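Side-chain contacts in transcriptional regulator, HTH_3 family (Vibrio cholerae, PDB 1Y9Q), which probably binds DNA as a helix-turn-helix transcriptional regulator and carries a cupin domain that holds zinc and D-methionine: residues T34-S37 against K38-G42; L63-S66 against F67-F71; P121-L124 against G125-E128; Y164-T168 against E169-F173. All blocks are in the same frame, centred on the assembly; numbering follows the deposited sequence.

In the fold
The four contacts follow one another along the chain; none nests in or crosses another. Interaction 1 closes the turn between helix 27-34 and helix 38-45. Interaction 2 shapes the start of the loop after helix 53-63. Both belong to the helix-turn-helix part, and their centres lie about 16 Å apart. Interaction 3 closes the turn that leads into strand 127-134, and interaction 4 closes the loop between strand 162-166 and strand 171-178; both belong to the cupin part. They meet at the zinc ion and D-methionine, through Glu128 and Tyr164. Interaction 2 lies near this pocket: the nearest atoms of the Phe67 side chain and the D-methionine are about 5 Å apart.

Interaction 1: T34-S37 against K38-G42; sequences TGVS and KAMLG
Ser37 and Met40 meet at the start of helix 38-45, where Ser37 is the N-cap. Ser37 OG accepts from Met40 N at 3.0 Å, with an N-H...O angle of 159°. The torsion puts it there: OG stands between the backbone N and the carbonyl carbon (chi1 72°), and this rotation aims it at the amide of Met40. It also lies against the CB of Met40, 3.3 Å away. The carbonyl of the same serine takes the next amide, Leu41 N to Ser37 O at 3.0 Å, in the carbonyl plane. Val36 supplies the apolar side. Its CG1 points opposite the backbone N (chi1 178°) and divides its contacts between two residues. The SE atom of Met40, a selenomethionine, lies 3.9 Å from Val36 CG1, and the two side chains cross at about a right angle. Leu41 CD2 is also 3.9 Å from Val36 CG1. Leu41 CD1 instead reaches back to the carbonyl of Val36. Before the turn, Thr34 OG1 accepts from Val36 N at 3.1 Å, an ST turn, and is also bonded to Thr30 O. Gly35 sits between them with positive phi, just after helix 27-34. The unit is the turn of the helix-turn-helix, and helix 38-45 is probably the recognition helix. Val36 and Leu41 both pack on Ile59 of helix 53-63. Two successive amides of the first helical turn are thus satisfied by one serine, while the valine and leucine beside it bury carbon against the neighbouring helices.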
ATOM      1  N   THR A  34      -4.494  12.849   8.525  1.00 16.07           N
ATOM      2  CA  THR A  34      -4.901  11.783   7.611  1.00 16.09           C
ATOM      3  C   THR A  34      -3.935  11.400   6.495  1.00 16.32           C
ATOM      4  O   THR A  34      -4.010  10.291   5.970  1.00 17.21           O
ATOM      5  CB  THR A  34      -6.216  12.139   6.907  1.00 15.71           C
ATOM      6  OG1 THR A  34      -5.985  13.259   6.045  1.00 13.96           O
ATOM      7  CG2 THR A  34      -7.300  12.494   7.918  1.00 17.39           C
ATOM      8  N   GLY A  35      -3.056  12.313   6.108  1.00 15.50           N
ATOM      9  CA  GLY A  35      -2.143  12.011   5.025  1.00 17.70           C
ATOM     10  C   GLY A  35      -2.798  12.294   3.685  1.00 18.90           C
ATOM     11  O   GLY A  35      -2.225  12.021   2.632  1.00 21.63           O
ATOM     12  N   VAL A  36      -4.019  12.821   3.722  1.00 18.32           N
ATOM     13  CA  VAL A  36      -4.744  13.173   2.504  1.00 18.74           C
ATOM     14  C   VAL A  36      -4.515  14.671   2.297  1.00 18.96           C
ATOM     15  O   VAL A  36      -4.648  15.451   3.241  1.00 18.86           O
ATOM     16  CB  VAL A  36      -6.259  12.890   2.653  1.00 18.75           C
ATOM     17  CG1 VAL A  36      -7.000  13.321   1.395  1.00 18.09           C
ATOM     18  CG2 VAL A  36      -6.484  11.401   2.927  1.00 18.39           C
ATOM     19  N   SER A  37      -4.161  15.077   1.080  1.00 19.71           N
ATOM     20  CA  SER A  37      -3.889  16.490   0.818  1.00 20.44           C
ATOM     21  C   SER A  37      -5.042  17.402   1.211  1.00 20.87           C
ATOM     22  O   SER A  37      -6.210  17.020   1.118  1.00 20.06           O
ATOM     23  CB  SER A  37      -3.554  16.722  -0.663  1.00 23.08           C
ATOM     24  OG  SER A  37      -4.692  16.592  -1.495  1.00 24.72           O
ATOM     25  N   LYS A  38      -4.703  18.610   1.654  1.00 19.68           N
ATOM     26  CA  LYS A  38      -5.711  19.587   2.038  1.00 21.72           C
ATOM     27  C   LYS A  38      -6.571  19.891   0.819  1.00 21.49           C
ATOM     28  O   LYS A  38      -7.771  20.158   0.934  1.00 20.27           O
ATOM     29  CB  LYS A  38      -5.051  20.880   2.523  1.00 23.95           C
ATOM     30  CG  LYS A  38      -6.030  22.032   2.698  1.00 28.14           C
ATOM     31  CD  LYS A  38      -5.321  23.321   3.093  1.00 31.37           C
ATOM     32  CE  LYS A  38      -6.300  24.489   3.151  1.00 34.80           C
ATOM     33  NZ  LYS A  38      -5.619  25.771   3.510  1.00 37.14           N
ATOM     34  N   ALA A  39      -5.945  19.853  -0.351  1.00 20.55           N
ATOM     35  CA  ALA A  39      -6.653  20.127  -1.592  1.00 21.74           C
ATOM     36  C   ALA A  39      -7.766  19.106  -1.799  1.00 19.39           C
ATOM     37  O   ALA A  39      -8.908  19.470  -2.072  1.00 18.40           O
ATOM     38  CB  ALA A  39      -5.680  20.099  -2.767  1.00 21.85           C
HETATM   39  N   MSE A  40      -7.435  17.826  -1.662  1.00 19.63           N
HETATM   40  CA  MSE A  40      -8.432  16.780  -1.847  1.00 18.96           C
HETATM   41  C   MSE A  40      -9.526  16.866  -0.788  1.00 17.36           C
HETATM   42  O   MSE A  40     -10.707  16.709  -1.099  1.00 15.41           O
HETATM   43  CB  MSE A  40      -7.779  15.399  -1.809  1.00 22.59           C
HETATM   44  CG  MSE A  40      -8.750  14.272  -2.106  1.00 29.31           C
HETATM   45 SE   MSE A  40      -7.841  12.584  -2.333  1.00 43.68          SE
HETATM   46  CE  MSE A  40      -6.695  13.085  -3.823  1.00 34.55           C
ATOM     47  N   LEU A  41      -9.136  17.111   0.460  1.00 16.14           N
ATOM     48  CA  LEU A  41     -10.109  17.231   1.545  1.00 15.96           C
ATOM     49  C   LEU A  41     -11.101  18.357   1.251  1.00 16.49           C
ATOM     50  O   LEU A  41     -12.296  18.233   1.520  1.00 16.49           O
ATOM     51  CB  LEU A  41      -9.398  17.496   2.876  1.00 14.51           C
ATOM     52  CG  LEU A  41      -8.524  16.356   3.423  1.00 12.36           C
ATOM     53  CD1 LEU A  41      -7.742  16.838   4.636  1.00 12.89           C
ATOM     54  CD2 LEU A  41      -9.396  15.173   3.800  1.00 13.39           C
ATOM     55  N   GLY A  42     -10.600  19.456   0.692  1.00 16.26           N
ATOM     56  CA  GLY A  42     -11.471  20.571   0.359  1.00 17.71           C
ATOM     57  C   GLY A  42     -12.460  20.175  -0.725  1.00 18.11           C
ATOM     58  O   GLY A  42     -13.647  20.491  -0.644  1.00 18.41           O
TER

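Interaction 2: L63-S66 against F67-F71; sequences LEAS and FSAFF
Ser66 folds back on Ala69 in a tight local turn, in the loop between helix 53-63 and helix 76-80. Ala69 N is shared by two acceptors of the serine. Ser66 OG lies 3.0 Å away and Ser66 O 3.2 Å away, and both bonds are weak because the N-H points straight at neither. OG comes near this amide because chi1 (63°) sets it between the serine's own N and carbonyl carbon. Ala69 CB lies close to the same oxygens, and it meets Ala65 CB, four residues back, at 4.1 Å. The preceding helix ends in a Schellman motif at Glu64, whose positive phi swings the chain out. The residues after Ser66 then wind into a short 3-10 segment, where Phe70 N bonds to Phe67 O. The turn belongs to the helix-turn-helix part, and Phe67 and Phe70 both pack on Leu56 of helix 53-63. Phe67 has CG opposite its backbone N (chi1 -179°), and its ring stacks on Trp57, a residue of the D-methionine pocket. Phe70 also packs on Ile59 and Ala60. Ser68 OG is hydrogen-bonded to Glu105 and to Tyr98 N.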
ATOM      1  N   LEU A  63      -8.767  10.907  11.801  1.00 15.57           N
ATOM      2  CA  LEU A  63      -9.704  11.571  12.706  1.00 15.11           C
ATOM      3  C   LEU A  63     -10.022  10.691  13.905  1.00 15.70           C
ATOM      4  O   LEU A  63     -10.730  11.113  14.819  1.00 15.92           O
ATOM      5  CB  LEU A  63     -11.003  11.895  11.967  1.00 14.51           C
ATOM      6  CG  LEU A  63     -10.912  12.884  10.806  1.00 15.21           C
ATOM      7  CD1 LEU A  63     -12.236  12.923  10.053  1.00 15.77           C
ATOM      8  CD2 LEU A  63     -10.554  14.263  11.348  1.00 15.69           C
ATOM      9  N   GLU A  64      -9.486   9.471  13.893  1.00 16.30           N
ATOM     10  CA  GLU A  64      -9.721   8.493  14.949  1.00 16.37           C
ATOM     11  C   GLU A  64     -11.220   8.259  15.077  1.00 17.25           C
ATOM     12  O   GLU A  64     -11.791   8.269  16.173  1.00 15.16           O
ATOM     13  CB  GLU A  64      -9.123   8.976  16.265  1.00 21.42           C
ATOM     14  CG  GLU A  64      -7.631   9.245  16.144  1.00 25.66           C
ATOM     15  CD  GLU A  64      -6.998   9.662  17.452  1.00 30.17           C
ATOM     16  OE1 GLU A  64      -6.806   8.789  18.323  1.00 33.05           O
ATOM     17  OE2 GLU A  64      -6.700  10.866  17.604  1.00 33.06           O
ATOM     18  N   ALA A  65     -11.846   8.066  13.922  1.00 14.35           N
ATOM     19  CA  ALA A  65     -13.277   7.817  13.829  1.00 13.97           C
ATOM     20  C   ALA A  65     -13.485   6.467  13.159  1.00 12.93           C
ATOM     21  O   ALA A  65     -12.574   5.931  12.525  1.00 14.52           O
ATOM     22  CB  ALA A  65     -13.944   8.906  13.007  1.00 14.06           C
ATOM     23  N   SER A  66     -14.683   5.918  13.300  1.00 12.54           N
ATOM     24  CA  SER A  66     -14.993   4.634  12.686  1.00 13.05           C
ATOM     25  C   SER A  66     -15.416   4.897  11.248  1.00 13.48           C
ATOM     26  O   SER A  66     -15.712   6.032  10.887  1.00 12.49           O
ATOM     27  CB  SER A  66     -16.141   3.970  13.430  1.00 13.76           C
ATOM     28  OG  SER A  66     -17.308   4.764  13.323  1.00 14.70           O
ATOM     29  N   PHE A  67     -15.454   3.849  10.434  1.00 13.51           N
ATOM     30  CA  PHE A  67     -15.877   3.982   9.043  1.00 14.73           C
ATOM     31  C   PHE A  67     -17.371   4.331   9.102  1.00 13.55           C
ATOM     32  O   PHE A  67     -17.869   5.146   8.323  1.00 13.03           O
ATOM     33  CB  PHE A  67     -15.660   2.649   8.311  1.00 16.93           C
ATOM     34  CG  PHE A  67     -16.048   2.670   6.854  1.00 18.33           C
ATOM     35  CD1 PHE A  67     -15.196   3.209   5.898  1.00 19.76           C
ATOM     36  CD2 PHE A  67     -17.265   2.133   6.441  1.00 21.01           C
ATOM     37  CE1 PHE A  67     -15.548   3.212   4.547  1.00 22.25           C
ATOM     38  CE2 PHE A  67     -17.627   2.131   5.093  1.00 21.23           C
ATOM     39  CZ  PHE A  67     -16.765   2.671   4.145  1.00 22.74           C
ATOM     40  N   SER A  68     -18.070   3.725  10.061  1.00 13.09           N
ATOM     41  CA  SER A  68     -19.503   3.953  10.253  1.00 12.48           C
ATOM     42  C   SER A  68     -19.836   5.419  10.523  1.00 13.19           C
ATOM     43  O   SER A  68     -20.931   5.878  10.204  1.00 14.25           O
ATOM     44  CB  SER A  68     -20.028   3.115  11.427  1.00 10.95           C
ATOM     45  OG  SER A  68     -19.873   1.727  11.201  1.00 12.65           O
ATOM     46  N   ALA A  69     -18.892   6.145  11.116  1.00 13.54           N
ATOM     47  CA  ALA A  69     -19.095   7.552  11.452  1.00 14.00           C
ATOM     48  C   ALA A  69     -19.442   8.415  10.240  1.00 15.17           C
ATOM     49  O   ALA A  69     -20.078   9.464  10.378  1.00 14.71           O
ATOM     50  CB  ALA A  69     -17.852   8.105  12.143  1.00 13.67           C
ATOM     51  N   PHE A  70     -19.025   7.978   9.056  1.00 13.94           N
ATOM     52  CA  PHE A  70     -19.311   8.732   7.837  1.00 16.77           C
ATOM     53  C   PHE A  70     -20.795   8.735   7.473  1.00 16.66           C
ATOM     54  O   PHE A  70     -21.215   9.468   6.577  1.00 17.75           O
ATOM     55  CB  PHE A  70     -18.501   8.180   6.664  1.00 17.07           C
ATOM     56  CG  PHE A  70     -17.094   8.690   6.611  1.00 20.57           C
ATOM     57  CD1 PHE A  70     -16.015   7.819   6.750  1.00 21.88           C
ATOM     58  CD2 PHE A  70     -16.842  10.051   6.427  1.00 22.31           C
ATOM     59  CE1 PHE A  70     -14.701   8.296   6.708  1.00 24.39           C
ATOM     60  CE2 PHE A  70     -15.536  10.537   6.385  1.00 24.42           C
ATOM     61  CZ  PHE A  70     -14.461   9.658   6.525  1.00 24.07           C
ATOM     62  N   PHE A  71     -21.583   7.927   8.175  1.00 17.79           N
ATOM     63  CA  PHE A  71     -23.016   7.827   7.913  1.00 20.14           C
ATOM     64  C   PHE A  71     -23.871   8.068   9.162  1.00 21.28           C
ATOM     65  O   PHE A  71     -25.080   7.851   9.148  1.00 22.94           O
ATOM     66  CB  PHE A  71     -23.308   6.443   7.332  1.00 20.24           C
ATOM     67  CG  PHE A  71     -22.473   6.112   6.130  1.00 22.12           C
ATOM     68  CD1 PHE A  71     -22.927   6.399   4.848  1.00 23.27           C
ATOM     69  CD2 PHE A  71     -21.203   5.559   6.283  1.00 24.07           C
ATOM     70  CE1 PHE A  71     -22.127   6.142   3.733  1.00 24.02           C
ATOM     71  CE2 PHE A  71     -20.395   5.299   5.180  1.00 23.80           C
ATOM     72  CZ  PHE A  71     -20.858   5.593   3.900  1.00 24.89           C
TER

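Interaction 3: P121-L124 against G125-E128; sequences PHAL and GVIE. With ZN (zinc ion), chain B; MED (D-methionine), chain C.
The zinc and D-methionine site of the cupin domain brings His122 and Glu128 together. Both side chains bind the metal, one from the loop before strand 127-134 and one from the strand itself. His122 NE2 is 2.1 Å from the zinc ion, and Glu128 OE2 is also 2.1 Å from it. These two atoms stand 2.9 Å apart, but the metal holds them together; they share no hydrogen bond. Glu128 OE2 lies at the edge of the imidazole, in its plane, and the ring and carboxylate planes are 23° apart. Beyond CB the glutamate runs extended (chi2 -173°), which carries its carboxylate from the strand to the metal. His162 and Tyr164 are the other protein ligands. Between the two ligands the chain makes a type II beta turn from Ala123 to Val126. It is closed by Val126 N to Ala123 O at 3.0 Å, with the donor tilted 28° from the carbonyl plane. Gly125 takes the positive phi that this turn needs. Ala123 CB meets Val126 CG2 at 3.8 Å, and Val126 CB lies beside the CB of His122. His122 and Val126 both share backbone hydrogen bonds with Ser158, which ties the turn to the loop after strand 153-157. The D-methionine chelates the same zinc through two atoms, its N at 2.2 Å and its O at 2.1 Å.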
ATOM      1  N   PRO A 121      -2.501   2.341   6.594  1.00 19.43           N
ATOM      2  CA  PRO A 121      -2.682   1.855   7.962  1.00 17.76           C
ATOM      3  C   PRO A 121      -3.949   2.436   8.582  1.00 15.86           C
ATOM      4  O   PRO A 121      -4.294   3.588   8.319  1.00 16.56           O
ATOM      5  CB  PRO A 121      -1.435   2.370   8.675  1.00 19.27           C
ATOM      6  CG  PRO A 121      -0.406   2.416   7.576  1.00 21.58           C
ATOM      7  CD  PRO A 121      -1.199   3.013   6.440  1.00 19.39           C
ATOM      8  N   HIS A 122      -4.658   1.640   9.375  1.00 14.02           N
ATOM      9  CA  HIS A 122      -5.829   2.166  10.064  1.00 15.08           C
ATOM     10  C   HIS A 122      -5.234   2.751  11.341  1.00 14.25           C
ATOM     11  O   HIS A 122      -4.016   2.690  11.531  1.00 14.23           O
ATOM     12  CB  HIS A 122      -6.839   1.060  10.375  1.00 14.20           C
ATOM     13  CG  HIS A 122      -7.445   0.443   9.149  1.00 15.33           C
ATOM     14  ND1 HIS A 122      -7.707   1.170   8.006  1.00 15.54           N
ATOM     15  CD2 HIS A 122      -7.855  -0.821   8.895  1.00 13.98           C
ATOM     16  CE1 HIS A 122      -8.251   0.377   7.100  1.00 16.38           C
ATOM     17  NE2 HIS A 122      -8.354  -0.834   7.614  1.00 13.58           N
ATOM     18  N   ALA A 123      -6.068   3.318  12.208  1.00 13.08           N
ATOM     19  CA  ALA A 123      -5.573   3.931  13.441  1.00 13.92           C
ATOM     20  C   ALA A 123      -4.810   2.947  14.320  1.00 15.75           C
ATOM     21  O   ALA A 123      -5.041   1.737  14.270  1.00 14.31           O
ATOM     22  CB  ALA A 123      -6.732   4.547  14.225  1.00 14.37           C
ATOM     23  N   LEU A 124      -3.906   3.485  15.137  1.00 16.86           N
ATOM     24  CA  LEU A 124      -3.083   2.678  16.033  1.00 17.73           C
ATOM     25  C   LEU A 124      -3.907   1.694  16.855  1.00 15.95           C
ATOM     26  O   LEU A 124      -4.908   2.059  17.458  1.00 16.43           O
ATOM     27  CB  LEU A 124      -2.295   3.590  16.982  1.00 20.69           C
ATOM     28  CG  LEU A 124      -1.368   2.916  17.996  1.00 25.42           C
ATOM     29  CD1 LEU A 124      -0.218   2.220  17.275  1.00 25.22           C
ATOM     30  CD2 LEU A 124      -0.830   3.965  18.956  1.00 27.74           C
ATOM     31  N   GLY A 125      -3.482   0.437  16.865  1.00 15.46           N
ATOM     32  CA  GLY A 125      -4.181  -0.565  17.645  1.00 15.29           C
ATOM     33  C   GLY A 125      -5.418  -1.177  17.015  1.00 13.91           C
ATOM     34  O   GLY A 125      -6.007  -2.084  17.599  1.00 15.67           O
ATOM     35  N   VAL A 126      -5.829  -0.705  15.843  1.00 13.96           N
ATOM     36  CA  VAL A 126      -7.012  -1.290  15.212  1.00 13.00           C
ATOM     37  C   VAL A 126      -6.654  -2.687  14.718  1.00 11.95           C
ATOM     38  O   VAL A 126      -5.637  -2.874  14.053  1.00 13.05           O
ATOM     39  CB  VAL A 126      -7.514  -0.438  14.032  1.00 13.22           C
ATOM     40  CG1 VAL A 126      -8.681  -1.136  13.349  1.00 12.60           C
ATOM     41  CG2 VAL A 126      -7.952   0.923  14.541  1.00 13.01           C
ATOM     42  N   ILE A 127      -7.496  -3.659  15.050  1.00 10.73           N
ATOM     43  CA  ILE A 127      -7.266  -5.054  14.680  1.00  9.87           C
ATOM     44  C   ILE A 127      -8.355  -5.583  13.740  1.00  9.98           C
ATOM     45  O   ILE A 127      -9.529  -5.245  13.884  1.00 11.46           O
ATOM     46  CB  ILE A 127      -7.213  -5.920  15.970  1.00 11.02           C
ATOM     47  CG1 ILE A 127      -5.956  -5.560  16.772  1.00 12.62           C
ATOM     48  CG2 ILE A 127      -7.271  -7.412  15.629  1.00 10.33           C
ATOM     49  CD1 ILE A 127      -5.951  -6.104  18.193  1.00 13.25           C
ATOM     50  N   GLU A 128      -7.967  -6.401  12.766  1.00 10.95           N
ATOM     51  CA  GLU A 128      -8.948  -6.963  11.841  1.00  9.87           C
ATOM     52  C   GLU A 128      -8.982  -8.474  11.874  1.00  8.93           C
ATOM     53  O   GLU A 128      -7.951  -9.125  12.069  1.00  9.61           O
ATOM     54  CB  GLU A 128      -8.667  -6.519  10.402  1.00  9.36           C
ATOM     55  CG  GLU A 128      -9.081  -5.099  10.102  1.00  8.85           C
ATOM     56  CD  GLU A 128      -8.947  -4.757   8.632  1.00 10.91           C
ATOM     57  OE1 GLU A 128      -9.399  -5.560   7.791  1.00 11.69           O
ATOM     58  OE2 GLU A 128      -8.399  -3.686   8.321  1.00 10.74           O
TER
HETATM   59 ZN    ZN B 202      -8.552  -2.655   6.555  1.00 16.80          ZN
HETATM   60  N   MED C 201     -10.771  -2.671   6.656  1.00 18.96           N
HETATM   61  CA  MED C 201     -11.331  -2.161   5.370  1.00 19.19           C
HETATM   62  C   MED C 201     -10.210  -1.685   4.436  1.00 18.93           C
HETATM   63  O   MED C 201      -9.012  -1.735   4.747  1.00 18.39           O
HETATM   64  CB  MED C 201     -12.181  -3.274   4.715  1.00 20.75           C
HETATM   65  CG  MED C 201     -12.889  -3.014   3.401  1.00 24.00           C
HETATM   66  SD  MED C 201     -14.182  -1.791   3.776  1.00 25.05           S
HETATM   67  CE  MED C 201     -15.230  -2.653   4.861  1.00 26.46           C
HETATM   68  OXT MED C 201     -10.501  -1.226   3.332  1.00 18.12           O

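Interaction 4: Y164-T168 against E169-F173; sequences YAAVT and EKAVF. With ZN (zinc ion), chain B; MED (D-methionine), chain C.
Glu169 follows directly on Thr168 at the tip of the loop, and its CB touches the threonine's carbonyl carbon. Its side chain bends at chi2 and touches Asp113 and His114. At Lys170 the backbone makes the polar contact. Thr168 OG1 donates to Lys170 O, at the short distance of 2.6 Å, and approaches from above the carbonyl plane, 38° out of it. The threonine torsion (chi1 44°) sets OG1 over the turn. Thr168 OG1 is also bonded to Ile136 N, in the loop between strands 127-134 and 137-141. The lysine side chain itself runs extended away from Thr168, to Glu134 and Leu112. Ala171 turns its CB inward and meets Ala166 CB at 3.8 Å, where the two strands begin to face each other. Phe173 is the next residue to point inward, two places on. Its ring lies near parallel to that of Tyr164, with planes at 18°, but slid aside; the centroids are 5.7 Å apart and the rings barely overlap. The touching corner is Phe173 CZ against Tyr164 CD2, at 3.8 Å. Ile130 and Met137 touch both side chains. The other end of the tyrosine reaches the metal: Tyr164 OH is 2.2 Å from the zinc ion, which lies in the plane of the ring. Tyr164 OH also comes close to Glu128 OE1, a probable hydrogen bond. The loop joins strand 162-166 of one antiparallel sheet to strand 171-178 of the other, with inward side chains between them, as in the beta barrel of cupins.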
ATOM      1  N   TYR A 164      -6.322  -6.671   0.512  1.00 16.97           N
ATOM      2  CA  TYR A 164      -7.139  -7.854   0.271  1.00 18.30           C
ATOM      3  C   TYR A 164      -7.204  -8.092  -1.227  1.00 18.82           C
ATOM      4  O   TYR A 164      -7.277  -7.142  -2.001  1.00 19.80           O
ATOM      5  CB  TYR A 164      -8.558  -7.633   0.786  1.00 18.65           C
ATOM      6  CG  TYR A 164      -8.622  -6.831   2.060  1.00 17.54           C
ATOM      7  CD1 TYR A 164      -8.473  -5.444   2.041  1.00 18.92           C
ATOM      8  CD2 TYR A 164      -8.806  -7.459   3.289  1.00 17.11           C
ATOM      9  CE1 TYR A 164      -8.508  -4.701   3.216  1.00 16.24           C
ATOM     10  CE2 TYR A 164      -8.841  -6.726   4.470  1.00 14.36           C
ATOM     11  CZ  TYR A 164      -8.689  -5.351   4.424  1.00 15.25           C
ATOM     12  OH  TYR A 164      -8.715  -4.633   5.590  1.00 12.46           O
ATOM     13  N   ALA A 165      -7.185  -9.355  -1.635  1.00 18.30           N
ATOM     14  CA  ALA A 165      -7.256  -9.673  -3.052  1.00 19.49           C
ATOM     15  C   ALA A 165      -7.990 -10.983  -3.300  1.00 18.52           C
ATOM     16  O   ALA A 165      -7.773 -11.974  -2.605  1.00 18.73           O
ATOM     17  CB  ALA A 165      -5.851  -9.746  -3.642  1.00 19.30           C
ATOM     18  N   ALA A 166      -8.869 -10.972  -4.292  1.00 19.06           N
ATOM     19  CA  ALA A 166      -9.607 -12.171  -4.656  1.00 19.85           C
ATOM     20  C   ALA A 166      -8.707 -12.919  -5.632  1.00 21.88           C
ATOM     21  O   ALA A 166      -8.245 -12.337  -6.615  1.00 23.56           O
ATOM     22  CB  ALA A 166     -10.916 -11.794  -5.326  1.00 17.40           C
ATOM     23  N   VAL A 167      -8.428 -14.189  -5.350  1.00 21.37           N
ATOM     24  CA  VAL A 167      -7.583 -14.979  -6.237  1.00 22.20           C
ATOM     25  C   VAL A 167      -8.491 -15.622  -7.280  1.00 22.85           C
ATOM     26  O   VAL A 167      -8.137 -15.706  -8.460  1.00 21.73           O
ATOM     27  CB  VAL A 167      -6.798 -16.051  -5.467  1.00 23.45           C
ATOM     28  CG1 VAL A 167      -5.784 -16.706  -6.389  1.00 24.06           C
ATOM     29  CG2 VAL A 167      -6.085 -15.412  -4.281  1.00 26.07           C
ATOM     30  N   THR A 168      -9.654 -16.093  -6.839  1.00 20.63           N
ATOM     31  CA  THR A 168     -10.636 -16.639  -7.762  1.00 20.84           C
ATOM     32  C   THR A 168     -11.316 -15.360  -8.232  1.00 23.00           C
ATOM     33  O   THR A 168     -11.193 -14.328  -7.568  1.00 23.13           O
ATOM     34  CB  THR A 168     -11.654 -17.552  -7.049  1.00 20.89           C
ATOM     35  OG1 THR A 168     -12.087 -16.935  -5.829  1.00 20.39           O
ATOM     36  CG2 THR A 168     -11.028 -18.901  -6.739  1.00 19.23           C
ATOM     37  N   GLU A 169     -12.020 -15.397  -9.358  1.00 22.98           N
ATOM     38  CA  GLU A 169     -12.669 -14.184  -9.850  1.00 24.38           C
ATOM     39  C   GLU A 169     -13.522 -13.513  -8.782  1.00 24.22           C
ATOM     40  O   GLU A 169     -13.589 -12.285  -8.706  1.00 24.66           O
ATOM     41  CB  GLU A 169     -13.532 -14.483 -11.075  1.00 26.04           C
ATOM     42  CG  GLU A 169     -12.736 -14.838 -12.315  1.00 31.08           C
ATOM     43  CD  GLU A 169     -11.584 -13.884 -12.560  1.00 33.37           C
ATOM     44  OE1 GLU A 169     -11.813 -12.658 -12.561  1.00 34.66           O
ATOM     45  OE2 GLU A 169     -10.445 -14.362 -12.754  1.00 36.98           O
ATOM     46  N   LYS A 170     -14.175 -14.323  -7.961  1.00 22.84           N
ATOM     47  CA  LYS A 170     -15.019 -13.799  -6.901  1.00 22.65           C
ATOM     48  C   LYS A 170     -14.634 -14.398  -5.557  1.00 21.53           C
ATOM     49  O   LYS A 170     -14.219 -15.552  -5.472  1.00 20.00           O
ATOM     50  CB  LYS A 170     -16.489 -14.103  -7.198  1.00 25.13           C
ATOM     51  CG  LYS A 170     -17.443 -13.726  -6.071  1.00 27.67           C
ATOM     52  CD  LYS A 170     -18.883 -14.079  -6.419  1.00 28.65           C
ATOM     53  CE  LYS A 170     -19.827 -13.715  -5.287  1.00 30.15           C
ATOM     54  NZ  LYS A 170     -21.255 -13.992  -5.611  1.00 32.03           N
ATOM     55  N   ALA A 171     -14.759 -13.592  -4.509  1.00 21.78           N
ATOM     56  CA  ALA A 171     -14.455 -14.026  -3.156  1.00 19.13           C
ATOM     57  C   ALA A 171     -15.290 -13.179  -2.217  1.00 18.92           C
ATOM     58  O   ALA A 171     -15.461 -11.981  -2.438  1.00 18.82           O
ATOM     59  CB  ALA A 171     -12.982 -13.846  -2.854  1.00 21.19           C
ATOM     60  N   VAL A 172     -15.828 -13.816  -1.185  1.00 18.07           N
ATOM     61  CA  VAL A 172     -16.647 -13.131  -0.201  1.00 16.46           C
ATOM     62  C   VAL A 172     -16.066 -13.461   1.161  1.00 15.01           C
ATOM     63  O   VAL A 172     -15.719 -14.613   1.426  1.00 14.96           O
ATOM     64  CB  VAL A 172     -18.109 -13.616  -0.250  1.00 17.82           C
ATOM     65  CG1 VAL A 172     -18.942 -12.861   0.781  1.00 18.72           C
ATOM     66  CG2 VAL A 172     -18.680 -13.415  -1.650  1.00 18.19           C
ATOM     67  N   PHE A 173     -15.941 -12.455   2.020  1.00 14.12           N
ATOM     68  CA  PHE A 173     -15.391 -12.690   3.348  1.00 13.39           C
ATOM     69  C   PHE A 173     -15.973 -11.752   4.389  1.00 13.18           C
ATOM     70  O   PHE A 173     -16.397 -10.642   4.071  1.00 14.14           O
ATOM     71  CB  PHE A 173     -13.862 -12.555   3.325  1.00 14.66           C
ATOM     72  CG  PHE A 173     -13.360 -11.167   2.985  1.00 16.31           C
ATOM     73  CD1 PHE A 173     -12.946 -10.298   3.989  1.00 16.45           C
ATOM     74  CD2 PHE A 173     -13.265 -10.749   1.660  1.00 16.27           C
ATOM     75  CE1 PHE A 173     -12.439  -9.034   3.681  1.00 15.76           C
ATOM     76  CE2 PHE A 173     -12.761  -9.489   1.341  1.00 17.39           C
ATOM     77  CZ  PHE A 173     -12.346  -8.629   2.355  1.00 17.21           C
TER
HETATM   78 ZN    ZN B 202      -8.552  -2.655   6.555  1.00 16.80          ZN
HETATM   79  N   MED C 201     -10.771  -2.671   6.656  1.00 18.96           N
HETATM   80  CA  MED C 201     -11.331  -2.161   5.370  1.00 19.19           C
HETATM   81  C   MED C 201     -10.210  -1.685   4.436  1.00 18.93           C
HETATM   82  O   MED C 201      -9.012  -1.735   4.747  1.00 18.39           O
HETATM   83  CB  MED C 201     -12.181  -3.274   4.715  1.00 20.75           C
HETATM   84  CG  MED C 201     -12.889  -3.014   3.401  1.00 24.00           C
HETATM   85  SD  MED C 201     -14.182  -1.791   3.776  1.00 25.05           S
HETATM   86  CE  MED C 201     -15.230  -2.653   4.861  1.00 26.46           C
HETATM   87  OXT MED C 201     -10.501  -1.226   3.332  1.00 18.12           O